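Local structure of protein-glutamine gamma-glutamyltransferase (Pagrus major, 1G0D) at residues L151-M156 against K426-N431; L587-P592 against R659-D664; G593-W598 against T677-H682; T631-N636 against V647-S652. The protein catalyses calcium-dependent cross-linking of peptide-bound glutamine to the amines of lysine side chains or of small molecules, and probably binds GTP. One frame throughout, in Å; residues are numbered along the deposited sequence.

Interaction 1: L151-M156 against K426-N431; sequences LQEYVM and KSVYGN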
loop_
_atom_site.group_PDB
_atom_site.type_symbol
_atom_site.label_atom_id
_atom_site.label_comp_id
_atom_site.label_asym_id
_atom_site.label_seq_id
_atom_site.Cartn_x
_atom_site.Cartn_y
_atom_site.Cartn_z
ATOM N N LEU A 151 13.925 10.403 0.255
ATOM C CA LEU A 151 13.018 10.854 -0.797
ATOM C C LEU A 151 13.199 9.949 -2.015
ATOM O O LEU A 151 12.288 9.746 -2.813
ATOM C CB LEU A 151 13.298 12.318 -1.152
ATOM C CG LEU A 151 12.642 13.303 -0.183
ATOM C CD1 LEU A 151 13.146 14.720 -0.429
ATOM C CD2 LEU A 151 11.155 13.226 -0.353
ATOM N N GLN A 152 14.385 9.374 -2.136
ATOM C CA GLN A 152 14.689 8.483 -3.249
ATOM C C GLN A 152 13.887 7.206 -3.144
ATOM O O GLN A 152 13.471 6.637 -4.155
ATOM C CB GLN A 152 16.178 8.159 -3.242
ATOM C CG GLN A 152 16.598 7.256 -4.335
ATOM C CD GLN A 152 16.114 7.739 -5.676
ATOM O OE1 GLN A 152 16.249 8.946 -6.003
ATOM N NE2 GLN A 152 15.541 6.807 -6.475
ATOM N N GLU A 153 13.693 6.750 -1.904
ATOM C CA GLU A 153 12.927 5.544 -1.648
ATOM C C GLU A 153 11.441 5.847 -1.583
ATOM O O GLU A 153 10.635 5.206 -2.252
ATOM C CB GLU A 153 13.344 4.916 -0.325
ATOM C CG GLU A 153 12.463 3.728 0.103
ATOM C CD GLU A 153 12.558 2.517 -0.839
ATOM O OE1 GLU A 153 13.500 2.465 -1.658
ATOM O OE2 GLU A 153 11.692 1.610 -0.766
ATOM N N TYR A 154 11.090 6.852 -0.789
ATOM C CA TYR A 154 9.700 7.229 -0.603
ATOM C C TYR A 154 9.011 8.045 -1.693
ATOM O O TYR A 154 7.807 8.250 -1.613
ATOM C CB TYR A 154 9.559 7.925 0.729
ATOM C CG TYR A 154 10.167 7.135 1.848
ATOM C CD1 TYR A 154 9.996 5.745 1.905
ATOM C CD2 TYR A 154 10.899 7.772 2.861
ATOM C CE1 TYR A 154 10.529 5.013 2.936
ATOM C CE2 TYR A 154 11.443 7.051 3.911
ATOM C CZ TYR A 154 11.248 5.670 3.941
ATOM O OH TYR A 154 11.722 4.953 5.006
ATOM N N VAL A 155 9.754 8.536 -2.683
ATOM C CA VAL A 155 9.138 9.262 -3.807
ATOM C C VAL A 155 9.637 8.683 -5.125
ATOM O O VAL A 155 8.857 8.276 -5.971
ATOM C CB VAL A 155 9.445 10.788 -3.891
ATOM C CG1 VAL A 155 8.840 11.342 -5.189
ATOM C CG2 VAL A 155 8.849 11.532 -2.744
ATOM N N MET A 156 10.942 8.607 -5.286
ATOM C CA MET A 156 11.513 8.129 -6.531
ATOM C C MET A 156 11.590 6.650 -6.809
ATOM O O MET A 156 11.667 6.254 -7.956
ATOM C CB MET A 156 12.888 8.760 -6.686
ATOM C CG MET A 156 12.787 10.283 -6.709
ATOM S SD MET A 156 12.092 10.745 -8.248
ATOM C CE MET A 156 11.251 12.079 -7.813
ATOM N N LYS A 426 9.394 -1.321 4.052
ATOM C CA LYS A 426 10.661 -1.626 3.375
ATOM C C LYS A 426 11.792 -0.679 3.796
ATOM O O LYS A 426 11.591 0.507 4.057
ATOM C CB LYS A 426 10.505 -1.570 1.837
ATOM C CG LYS A 426 11.802 -1.832 1.044
ATOM C CD LYS A 426 11.597 -1.749 -0.459
ATOM C CE LYS A 426 12.912 -1.536 -1.208
ATOM N NZ LYS A 426 13.678 -0.397 -0.630
ATOM N N SER A 427 12.988 -1.242 3.832
ATOM C CA SER A 427 14.166 -0.517 4.191
ATOM C C SER A 427 14.644 0.396 3.063
ATOM O O SER A 427 14.562 0.058 1.888
ATOM C CB SER A 427 15.258 -1.499 4.505
ATOM O OG SER A 427 16.449 -0.768 4.650
ATOM N N VAL A 428 15.185 1.549 3.446
ATOM C CA VAL A 428 15.675 2.500 2.494
ATOM C C VAL A 428 16.878 1.986 1.735
ATOM O O VAL A 428 17.175 2.438 0.618
ATOM C CB VAL A 428 16.069 3.792 3.183
ATOM C CG1 VAL A 428 16.854 4.652 2.230
ATOM C CG2 VAL A 428 14.835 4.513 3.627
ATOM N N TYR A 429 17.589 1.057 2.334
ATOM C CA TYR A 429 18.759 0.531 1.668
ATOM C C TYR A 429 18.676 -0.962 1.730
ATOM O O TYR A 429 18.842 -1.553 2.783
ATOM C CB TYR A 429 20.028 1.023 2.351
ATOM C CG TYR A 429 20.377 2.442 2.005
ATOM C CD1 TYR A 429 20.179 2.937 0.706
ATOM C CD2 TYR A 429 20.871 3.303 2.977
ATOM C CE1 TYR A 429 20.460 4.270 0.382
ATOM C CE2 TYR A 429 21.157 4.638 2.669
ATOM C CZ TYR A 429 20.944 5.113 1.372
ATOM O OH TYR A 429 21.197 6.440 1.112
ATOM N N GLY A 430 18.448 -1.573 0.583
ATOM C CA GLY A 430 18.300 -3.008 0.549
ATOM C C GLY A 430 16.808 -3.254 0.525
ATOM O O GLY A 430 15.996 -2.312 0.538
ATOM N N ASN A 431 16.430 -4.518 0.489
ATOM C CA ASN A 431 15.018 -4.837 0.454
ATOM C C ASN A 431 14.632 -5.512 1.755
ATOM O O ASN A 431 13.712 -6.340 1.806
ATOM C CB ASN A 431 14.707 -5.694 -0.793
ATOM C CG ASN A 431 14.782 -4.864 -2.116
ATOM O OD1 ASN A 431 15.851 -4.348 -2.482
ATOM N ND2 ASN A 431 13.644 -4.723 -2.814
HETATM O O HOH W 1 11.973 2.589 5.856
#
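E153 and K426 meet through a salt bridge, OE2 of the glutamate lying 2.8 Å from NZ of the lysine, though as a hydrogen bond it is weak. OE2 lies against the lysine chain as well as its end, 3.4 Å from CD of K426. The bend at chi4 (-51°) turns NZ back toward its own loop, where S427 O accepts at 2.7 Å, with the donor almost in line with the carbonyl (164°), and G430 O at 3.2 Å. The ammonium thus joins a carboxylate to two carbonyls of 426-431, and an alanine at K426 would probably leave E153 without its cationic mate and both carbonyls without this donor. Helix 148-156 of the catalytic core is in this way docked on the loop between strands 424-426 and 433-435, close to E434, a calcium ligand by similarity. Next along the helix, Y154 OH lies 3.4 Å from V428 CG2, the side chains crossing at about a right angle. A water in the plane of the Y154 ring bonds OH at 2.5 Å and donates to K426 O. In the outer shell, N157 ND2 is hydrogen-bonded to E153 OE1, R291 NH1 makes a weak hydrogen bond with Y154 OH, and W351 packs edge-to-face with Y154.

Interaction 2: L587-P592 against R659-D664; sequences LLVQVP and RKLLVD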
loop_
_atom_site.group_PDB
_atom_site.type_symbol
_atom_site.label_atom_id
_atom_site.label_comp_id
_atom_site.label_asym_id
_atom_site.label_seq_id
_atom_site.Cartn_x
_atom_site.Cartn_y
_atom_site.Cartn_z
ATOM N N LEU A 587 9.009 -19.225 -8.109
ATOM C CA LEU A 587 9.391 -19.138 -9.511
ATOM C C LEU A 587 10.855 -18.791 -9.693
ATOM O O LEU A 587 11.407 -17.995 -8.939
ATOM C CB LEU A 587 8.516 -18.097 -10.260
ATOM C CG LEU A 587 6.981 -18.270 -10.239
ATOM C CD1 LEU A 587 6.275 -17.282 -11.202
ATOM C CD2 LEU A 587 6.659 -19.707 -10.623
ATOM N N LEU A 588 11.468 -19.419 -10.698
ATOM C CA LEU A 588 12.854 -19.188 -11.088
ATOM C C LEU A 588 12.753 -18.262 -12.264
ATOM O O LEU A 588 12.374 -18.672 -13.384
ATOM C CB LEU A 588 13.509 -20.463 -11.565
ATOM C CG LEU A 588 15.011 -20.612 -11.358
ATOM C CD1 LEU A 588 15.561 -21.320 -12.542
ATOM C CD2 LEU A 588 15.664 -19.292 -11.182
ATOM N N VAL A 589 13.045 -16.996 -12.001
ATOM C CA VAL A 589 12.987 -16.013 -13.052
ATOM C C VAL A 589 14.430 -15.666 -13.420
ATOM O O VAL A 589 15.247 -15.360 -12.541
ATOM C CB VAL A 589 12.211 -14.794 -12.579
ATOM C CG1 VAL A 589 11.920 -13.904 -13.733
ATOM C CG2 VAL A 589 10.912 -15.229 -11.942
ATOM N N GLN A 590 14.743 -15.772 -14.720
ATOM C CA GLN A 590 16.082 -15.499 -15.244
ATOM C C GLN A 590 16.021 -14.786 -16.582
ATOM O O GLN A 590 15.267 -15.157 -17.460
ATOM C CB GLN A 590 16.846 -16.800 -15.450
ATOM C CG GLN A 590 16.865 -17.721 -14.253
ATOM C CD GLN A 590 17.340 -19.135 -14.594
ATOM O OE1 GLN A 590 18.450 -19.534 -14.222
ATOM N NE2 GLN A 590 16.496 -19.902 -15.297
ATOM N N VAL A 591 16.811 -13.741 -16.737
ATOM C CA VAL A 591 16.836 -13.064 -18.008
ATOM C C VAL A 591 18.325 -12.836 -18.259
ATOM O O VAL A 591 18.861 -11.768 -18.036
ATOM C CB VAL A 591 15.978 -11.800 -17.930
ATOM C CG1 VAL A 591 16.020 -11.276 -16.589
ATOM C CG2 VAL A 591 16.396 -10.804 -18.931
ATOM N N PRO A 592 19.016 -13.889 -18.734
ATOM C CA PRO A 592 20.446 -13.972 -19.049
ATOM C C PRO A 592 21.106 -13.006 -20.063
ATOM O O PRO A 592 20.474 -12.503 -21.009
ATOM C CB PRO A 592 20.619 -15.438 -19.440
ATOM C CG PRO A 592 19.291 -15.816 -19.935
ATOM C CD PRO A 592 18.330 -15.150 -19.052
ATOM N N ARG A 659 16.446 -2.517 -12.448
ATOM C CA ARG A 659 15.028 -2.772 -12.445
ATOM C C ARG A 659 14.712 -4.155 -11.947
ATOM O O ARG A 659 15.582 -5.014 -11.863
ATOM C CB ARG A 659 14.500 -2.553 -13.855
ATOM C CG ARG A 659 15.201 -1.412 -14.576
ATOM C CD ARG A 659 14.278 -0.705 -15.537
ATOM N NE ARG A 659 14.414 0.743 -15.487
ATOM C CZ ARG A 659 13.787 1.536 -14.619
ATOM N NH1 ARG A 659 13.974 2.845 -14.649
ATOM N NH2 ARG A 659 12.974 1.030 -13.716
ATOM N N LYS A 660 13.457 -4.347 -11.579
ATOM C CA LYS A 660 12.984 -5.621 -11.041
ATOM C C LYS A 660 11.852 -6.219 -11.921
ATOM O O LYS A 660 10.896 -5.503 -12.318
ATOM C CB LYS A 660 12.518 -5.397 -9.592
ATOM C CG LYS A 660 13.591 -4.792 -8.690
ATOM C CD LYS A 660 14.085 -5.820 -7.680
ATOM C CE LYS A 660 15.496 -5.539 -7.176
ATOM N NZ LYS A 660 15.609 -4.100 -6.841
ATOM N N LEU A 661 11.991 -7.506 -12.266
ATOM C CA LEU A 661 11.005 -8.181 -13.111
ATOM C C LEU A 661 10.194 -9.030 -12.191
ATOM O O LEU A 661 10.745 -9.837 -11.419
ATOM C CB LEU A 661 11.676 -9.030 -14.184
ATOM C CG LEU A 661 10.730 -9.730 -15.151
ATOM C CD1 LEU A 661 9.902 -8.732 -15.941
ATOM C CD2 LEU A 661 11.557 -10.626 -16.072
ATOM N N LEU A 662 8.882 -8.801 -12.255
ATOM C CA LEU A 662 7.908 -9.491 -11.400
ATOM C C LEU A 662 7.048 -10.500 -12.172
ATOM O O LEU A 662 6.639 -10.268 -13.314
ATOM C CB LEU A 662 6.992 -8.470 -10.704
ATOM C CG LEU A 662 7.525 -7.600 -9.567
ATOM C CD1 LEU A 662 8.751 -6.811 -9.977
ATOM C CD2 LEU A 662 6.449 -6.637 -9.206
ATOM N N VAL A 663 6.796 -11.641 -11.545
ATOM C CA VAL A 663 5.996 -12.663 -12.174
ATOM C C VAL A 663 5.041 -13.383 -11.214
ATOM O O VAL A 663 5.373 -13.711 -10.060
ATOM C CB VAL A 663 6.911 -13.699 -12.878
ATOM C CG1 VAL A 663 6.081 -14.736 -13.579
ATOM C CG2 VAL A 663 7.797 -12.996 -13.877
ATOM N N ASP A 664 3.835 -13.593 -11.734
ATOM C CA ASP A 664 2.769 -14.293 -11.058
ATOM C C ASP A 664 2.310 -15.530 -11.871
ATOM O O ASP A 664 2.266 -15.511 -13.101
ATOM C CB ASP A 664 1.592 -13.345 -10.874
ATOM C CG ASP A 664 0.347 -14.061 -10.415
ATOM O OD1 ASP A 664 0.221 -14.328 -9.194
ATOM O OD2 ASP A 664 -0.505 -14.371 -11.279
#
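L587 reaches V663 with a single methyl. From CB, which points toward 659-664, chi1 (-57°) sets CG anti to the carbonyl carbon, and the branch then extends to CD1. This tip does the touching: it lies 3.5 Å from V663 CG1, 4.0 Å from V663 CB and 3.9 Å from V663 O, the two side chains crossing at about a right angle. V589, two residues on, adds a second point. Its CG1, anti to the backbone N, touches two partners, 4.0 Å from L661 CD2 and 4.2 Å from V663 CG2. No hydrogen bond links the segments, because they belong to opposing layers: 588-590 is an outermost strand of a three-stranded antiparallel sheet, and 659-666 lies inside the mixed sheet facing it. This is the beta-sandwich interior of the C-terminal Ig-like domain, and the residues that meet here are buried. Around them, F607 and V673 touch L587, while A603 and L627 touch L661. D664 turns the other way, its carboxylate forming salt bridges with K674 through OD1 and with R248 through OD2; the side chains of L662 and D664 both touch T250.

Interaction 3: G593-W598 against T677-H682; sequences GKAVVW and TTVVVH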
loop_
_atom_site.group_PDB
_atom_site.type_symbol
_atom_site.label_atom_id
_atom_site.label_comp_id
_atom_site.label_asym_id
_atom_site.label_seq_id
_atom_site.Cartn_x
_atom_site.Cartn_y
_atom_site.Cartn_z
ATOM N N GLY A 593 22.397 -12.757 -19.827
ATOM C CA GLY A 593 23.172 -11.870 -20.671
ATOM C C GLY A 593 22.889 -10.408 -20.399
ATOM O O GLY A 593 21.836 -10.071 -19.854
ATOM N N LYS A 594 23.825 -9.535 -20.776
ATOM C CA LYS A 594 23.680 -8.081 -20.595
ATOM C C LYS A 594 22.391 -7.473 -21.189
ATOM O O LYS A 594 22.038 -7.712 -22.345
ATOM C CB LYS A 594 24.903 -7.374 -21.189
ATOM C CG LYS A 594 24.889 -5.861 -21.042
ATOM C CD LYS A 594 26.265 -5.349 -20.639
ATOM C CE LYS A 594 26.529 -3.930 -21.158
ATOM N NZ LYS A 594 26.627 -3.812 -22.659
ATOM N N ALA A 595 21.698 -6.674 -20.386
ATOM C CA ALA A 595 20.462 -6.057 -20.823
ATOM C C ALA A 595 20.763 -4.651 -21.238
ATOM O O ALA A 595 21.510 -3.959 -20.558
ATOM C CB ALA A 595 19.457 -6.050 -19.704
ATOM N N VAL A 596 20.166 -4.232 -22.351
ATOM C CA VAL A 596 20.358 -2.898 -22.895
ATOM C C VAL A 596 19.038 -2.299 -23.325
ATOM O O VAL A 596 18.241 -3.023 -23.894
ATOM C CB VAL A 596 21.245 -2.964 -24.126
ATOM C CG1 VAL A 596 21.244 -1.595 -24.831
ATOM C CG2 VAL A 596 22.635 -3.391 -23.703
ATOM N N VAL A 597 18.823 -0.996 -23.070
ATOM C CA VAL A 597 17.568 -0.311 -23.429
ATOM C C VAL A 597 17.231 -0.461 -24.890
ATOM O O VAL A 597 18.114 -0.339 -25.755
ATOM C CB VAL A 597 17.600 1.198 -23.177
ATOM C CG1 VAL A 597 16.259 1.642 -22.610
ATOM C CG2 VAL A 597 18.731 1.554 -22.267
ATOM N N TRP A 598 15.950 -0.716 -25.159
ATOM C CA TRP A 598 15.460 -0.893 -26.516
ATOM C C TRP A 598 16.143 -2.003 -27.284
ATOM O O TRP A 598 16.137 -1.991 -28.503
ATOM C CB TRP A 598 15.628 0.393 -27.271
ATOM C CG TRP A 598 14.952 1.495 -26.587
ATOM C CD1 TRP A 598 15.494 2.685 -26.240
ATOM C CD2 TRP A 598 13.566 1.561 -26.231
ATOM N NE1 TRP A 598 14.535 3.503 -25.691
ATOM C CE2 TRP A 598 13.341 2.840 -25.674
ATOM C CE3 TRP A 598 12.494 0.667 -26.330
ATOM C CZ2 TRP A 598 12.083 3.254 -25.216
ATOM C CZ3 TRP A 598 11.236 1.078 -25.871
ATOM C CH2 TRP A 598 11.046 2.366 -25.323
ATOM N N THR A 677 13.158 -10.930 -10.071
ATOM C CA THR A 677 14.553 -11.027 -10.382
ATOM C C THR A 677 14.943 -9.592 -10.589
ATOM O O THR A 677 14.080 -8.774 -10.901
ATOM C CB THR A 677 14.769 -11.821 -11.678
ATOM O OG1 THR A 677 16.157 -12.159 -11.805
ATOM C CG2 THR A 677 14.309 -11.000 -12.902
ATOM N N THR A 678 16.228 -9.308 -10.377
ATOM C CA THR A 678 16.831 -7.982 -10.571
ATOM C C THR A 678 17.586 -8.024 -11.902
ATOM O O THR A 678 18.399 -8.919 -12.163
ATOM C CB THR A 678 17.883 -7.627 -9.484
ATOM O OG1 THR A 678 17.295 -7.652 -8.183
ATOM C CG2 THR A 678 18.388 -6.240 -9.697
ATOM N N VAL A 679 17.294 -7.060 -12.748
ATOM C CA VAL A 679 17.947 -6.944 -14.036
ATOM C C VAL A 679 18.484 -5.508 -14.204
ATOM O O VAL A 679 17.692 -4.558 -14.209
ATOM C CB VAL A 679 16.936 -7.271 -15.205
ATOM C CG1 VAL A 679 17.662 -7.228 -16.533
ATOM C CG2 VAL A 679 16.331 -8.651 -15.005
ATOM N N VAL A 680 19.813 -5.346 -14.318
ATOM C CA VAL A 680 20.400 -4.017 -14.528
ATOM C C VAL A 680 20.359 -3.623 -16.029
ATOM O O VAL A 680 21.041 -4.228 -16.863
ATOM C CB VAL A 680 21.845 -3.973 -14.010
ATOM C CG1 VAL A 680 22.373 -2.563 -14.044
ATOM C CG2 VAL A 680 21.899 -4.473 -12.595
ATOM N N VAL A 681 19.528 -2.632 -16.371
ATOM C CA VAL A 681 19.401 -2.194 -17.757
ATOM C C VAL A 681 20.435 -1.110 -18.090
ATOM O O VAL A 681 20.510 -0.043 -17.463
ATOM C CB VAL A 681 17.962 -1.695 -18.046
ATOM C CG1 VAL A 681 17.850 -1.180 -19.461
ATOM C CG2 VAL A 681 16.967 -2.821 -17.841
ATOM N N HIS A 682 21.253 -1.409 -19.093
ATOM C CA HIS A 682 22.317 -0.521 -19.502
ATOM C C HIS A 682 22.012 0.288 -20.715
ATOM O O HIS A 682 20.995 0.153 -21.395
ATOM C CB HIS A 682 23.591 -1.293 -19.866
ATOM C CG HIS A 682 24.168 -2.106 -18.760
ATOM N ND1 HIS A 682 24.941 -1.561 -17.751
ATOM C CD2 HIS A 682 24.081 -3.430 -18.491
ATOM C CE1 HIS A 682 25.300 -2.513 -16.907
ATOM N NE2 HIS A 682 24.792 -3.659 -17.334
#
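A595 O accepts the backbone N-H of H682 at 3.0 Å, with an angle of 162° at the hydrogen, the donor standing 38° above the carbonyl plane. The bond belongs to a short parallel pairing in the C-terminal Ig-like beta-sandwich: 595-596 is a short, loosely held strand at the rim of the mixed sheet, beside the long strand 673-682. V596 and H682 form the bridge, their CA atoms 4.6 Å apart. A backbone bond from V597 N to H682 O accompanies it, but the position of that oxygen is doubtful. The same A595 O also sits near the plane of the H682 ring, at its edge, 3.3 Å from CD2. Over one face of the imidazole comes K594, crossing at about a right angle in a CH-pi contact with CE 4.0 Å from the ring centroid and 28° off its normal; CG and CD of K594 both meet CD2 as well. The first torsion of H682 holds CG anti to the carbonyl carbon, within 3.8 Å of K594 CE. An alanine at H682 would probably leave the methylenes of K594 without the ring they lie against and free to turn, while the backbone pairing could remain. On the sheet's other face, which A595 shares with V681, the packing is apolar: A595 CB rests 3.8 Å from V679 CG1.

Interaction 4: T631-N636 against V647-S652; sequences TQIHVN and VKLSFS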
loop_
_atom_site.group_PDB
_atom_site.type_symbol
_atom_site.label_atom_id
_atom_site.label_comp_id
_atom_site.label_asym_id
_atom_site.label_seq_id
_atom_site.Cartn_x
_atom_site.Cartn_y
_atom_site.Cartn_z
ATOM N N THR A 631 2.260 -8.679 -18.908
ATOM C CA THR A 631 2.160 -9.480 -20.114
ATOM C C THR A 631 1.926 -10.926 -19.755
ATOM O O THR A 631 2.573 -11.436 -18.856
ATOM C CB THR A 631 3.445 -9.380 -20.890
ATOM O OG1 THR A 631 3.656 -8.014 -21.271
ATOM C CG2 THR A 631 3.385 -10.251 -22.102
ATOM N N GLN A 632 1.017 -11.591 -20.457
ATOM C CA GLN A 632 0.731 -12.989 -20.153
ATOM C C GLN A 632 1.292 -14.082 -21.073
ATOM O O GLN A 632 1.425 -13.908 -22.275
ATOM C CB GLN A 632 -0.774 -13.184 -20.044
ATOM C CG GLN A 632 -1.362 -12.704 -18.734
ATOM C CD GLN A 632 -2.861 -12.923 -18.661
ATOM O OE1 GLN A 632 -3.468 -12.817 -17.590
ATOM N NE2 GLN A 632 -3.471 -13.228 -19.807
ATOM N N ILE A 633 1.636 -15.212 -20.466
ATOM C CA ILE A 633 2.113 -16.396 -21.177
ATOM C C ILE A 633 1.198 -17.531 -20.717
ATOM O O ILE A 633 1.245 -17.930 -19.547
ATOM C CB ILE A 633 3.517 -16.813 -20.771
ATOM C CG1 ILE A 633 4.443 -15.598 -20.781
ATOM C CG2 ILE A 633 3.970 -17.969 -21.669
ATOM C CD1 ILE A 633 5.822 -15.930 -20.355
ATOM N N HIS A 634 0.361 -18.043 -21.613
ATOM C CA HIS A 634 -0.527 -19.133 -21.234
ATOM C C HIS A 634 0.145 -20.472 -21.488
ATOM O O HIS A 634 0.601 -20.738 -22.590
ATOM C CB HIS A 634 -1.839 -19.045 -22.017
ATOM C CG HIS A 634 -2.708 -17.889 -21.606
ATOM N ND1 HIS A 634 -2.467 -16.593 -22.015
ATOM C CD2 HIS A 634 -3.807 -17.828 -20.813
ATOM C CE1 HIS A 634 -3.377 -15.787 -21.496
ATOM N NE2 HIS A 634 -4.203 -16.511 -20.762
ATOM N N VAL A 635 0.257 -21.288 -20.446
ATOM C CA VAL A 635 0.833 -22.619 -20.566
ATOM C C VAL A 635 -0.153 -23.411 -21.414
ATOM O O VAL A 635 -1.330 -23.533 -21.058
ATOM C CB VAL A 635 0.944 -23.312 -19.187
ATOM C CG1 VAL A 635 1.304 -24.785 -19.370
ATOM C CG2 VAL A 635 1.972 -22.596 -18.328
ATOM N N ASN A 636 0.304 -23.928 -22.549
ATOM C CA ASN A 636 -0.596 -24.695 -23.404
ATOM C C ASN A 636 -0.572 -26.148 -22.947
ATOM O O ASN A 636 0.419 -26.861 -23.105
ATOM C CB ASN A 636 -0.184 -24.544 -24.880
ATOM C CG ASN A 636 -0.427 -23.107 -25.419
ATOM O OD1 ASN A 636 0.406 -22.546 -26.163
ATOM N ND2 ASN A 636 -1.576 -22.513 -25.039
ATOM N N VAL A 647 8.341 -21.466 -19.275
ATOM C CA VAL A 647 8.001 -20.532 -20.364
ATOM C C VAL A 647 9.111 -19.496 -20.498
ATOM O O VAL A 647 10.122 -19.527 -19.762
ATOM C CB VAL A 647 6.742 -19.696 -20.107
ATOM C CG1 VAL A 647 5.547 -20.383 -20.659
ATOM C CG2 VAL A 647 6.601 -19.398 -18.627
ATOM N N LYS A 648 8.905 -18.578 -21.444
ATOM C CA LYS A 648 9.827 -17.497 -21.680
ATOM C C LYS A 648 9.116 -16.479 -22.521
ATOM O O LYS A 648 8.190 -16.803 -23.236
ATOM C CB LYS A 648 11.078 -17.993 -22.375
ATOM C CG LYS A 648 10.834 -18.978 -23.448
ATOM C CD LYS A 648 10.778 -18.283 -24.767
ATOM C CE LYS A 648 11.257 -19.211 -25.847
ATOM N NZ LYS A 648 12.495 -19.957 -25.440
ATOM N N LEU A 649 9.560 -15.238 -22.426
ATOM C CA LEU A 649 8.950 -14.117 -23.137
ATOM C C LEU A 649 10.095 -13.247 -23.673
ATOM O O LEU A 649 11.164 -13.195 -23.073
ATOM C CB LEU A 649 8.141 -13.286 -22.128
ATOM C CG LEU A 649 6.812 -12.558 -22.408
ATOM C CD1 LEU A 649 6.586 -11.513 -21.309
ATOM C CD2 LEU A 649 6.799 -11.890 -23.778
ATOM N N SER A 650 9.894 -12.569 -24.791
ATOM C CA SER A 650 10.935 -11.688 -25.293
ATOM C C SER A 650 10.405 -10.295 -25.187
ATOM O O SER A 650 9.205 -10.093 -25.357
ATOM C CB SER A 650 11.231 -11.956 -26.741
ATOM O OG SER A 650 12.577 -12.365 -26.885
ATOM N N PHE A 651 11.272 -9.335 -24.873
ATOM C CA PHE A 651 10.847 -7.945 -24.775
ATOM C C PHE A 651 12.067 -7.023 -24.730
ATOM O O PHE A 651 13.197 -7.489 -24.534
ATOM C CB PHE A 651 9.935 -7.744 -23.558
ATOM C CG PHE A 651 10.639 -7.856 -22.244
ATOM C CD1 PHE A 651 10.900 -9.098 -21.689
ATOM C CD2 PHE A 651 11.076 -6.717 -21.575
ATOM C CE1 PHE A 651 11.593 -9.200 -20.490
ATOM C CE2 PHE A 651 11.765 -6.823 -20.386
ATOM C CZ PHE A 651 12.026 -8.062 -19.847
ATOM N N SER A 652 11.843 -5.727 -24.944
ATOM C CA SER A 652 12.929 -4.751 -24.958
ATOM C C SER A 652 12.759 -3.719 -23.837
ATOM O O SER A 652 11.854 -2.879 -23.899
ATOM C CB SER A 652 12.946 -4.047 -26.316
ATOM O OG SER A 652 13.474 -4.894 -27.331
#
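Two outermost strands of opposite sheets face each other here, 628-634 from the mixed sheet and 644-651 from the three-stranded antiparallel sheet, closing one side of the Ig-like beta-sandwich. Their segment axes approach to 8.2 Å, too far for backbone pairing, with 144° between their directions. The CG1 of I633 lies anti to the carbonyl carbon, and the extended chain (chi2 178°) carries CD1 over the opposite strand, 3.9 Å from L649 CB and 3.8 Å from K648 O. Toward V647 the isoleucine reaches tip to tip: V647 CB lies 3.9 Å from I633 CD1, whereas the still shorter approach of V647 CG1 to I633 CG2 is a doubtful feature of the model. T631 supplies the second point, its CG2 methyl 3.5 Å from L649 CD1 and 4.1 Å from L649 CD2. The threonine OG1 is turned to its own strand and bonds S629 O. Each strand is backed by its neighbour in the sheet: I633 is backbone-bonded to F620 and L649 to A603, and the side chain of F620 also touches V647. S650 bonds T602 OG1 and L601 O with its hydroxyl. No hydrogen bond between these segments sets their register, and the touching residues are only partly covered, so the contact at this margin of the sandwich probably rests on van der Waals and hydrophobic packing.

Overall arrangement
Interactions 2, 3 and 4 share one Ig-like sandwich: 2 and 4 each join its two sheets, their centres 12 Å apart, while 3 extends one sheet at its edge. Interactions 2 and 3 are joined directly, strands 659-666 and 673-682 probably bonding through L661 N to T677 O and R659 O to V679 N, each 2.8 Å. Interaction 4 is nested within the chain loops closed by both, and touches interaction 3 where W598 C meets S652 CB at 3.9 Å. Interaction 1 stands apart in the catalytic core, which carries C272, H332 and D355; its centre is about 21 Å from that of interaction 2, although their nearest atoms are only about 4 Å apart.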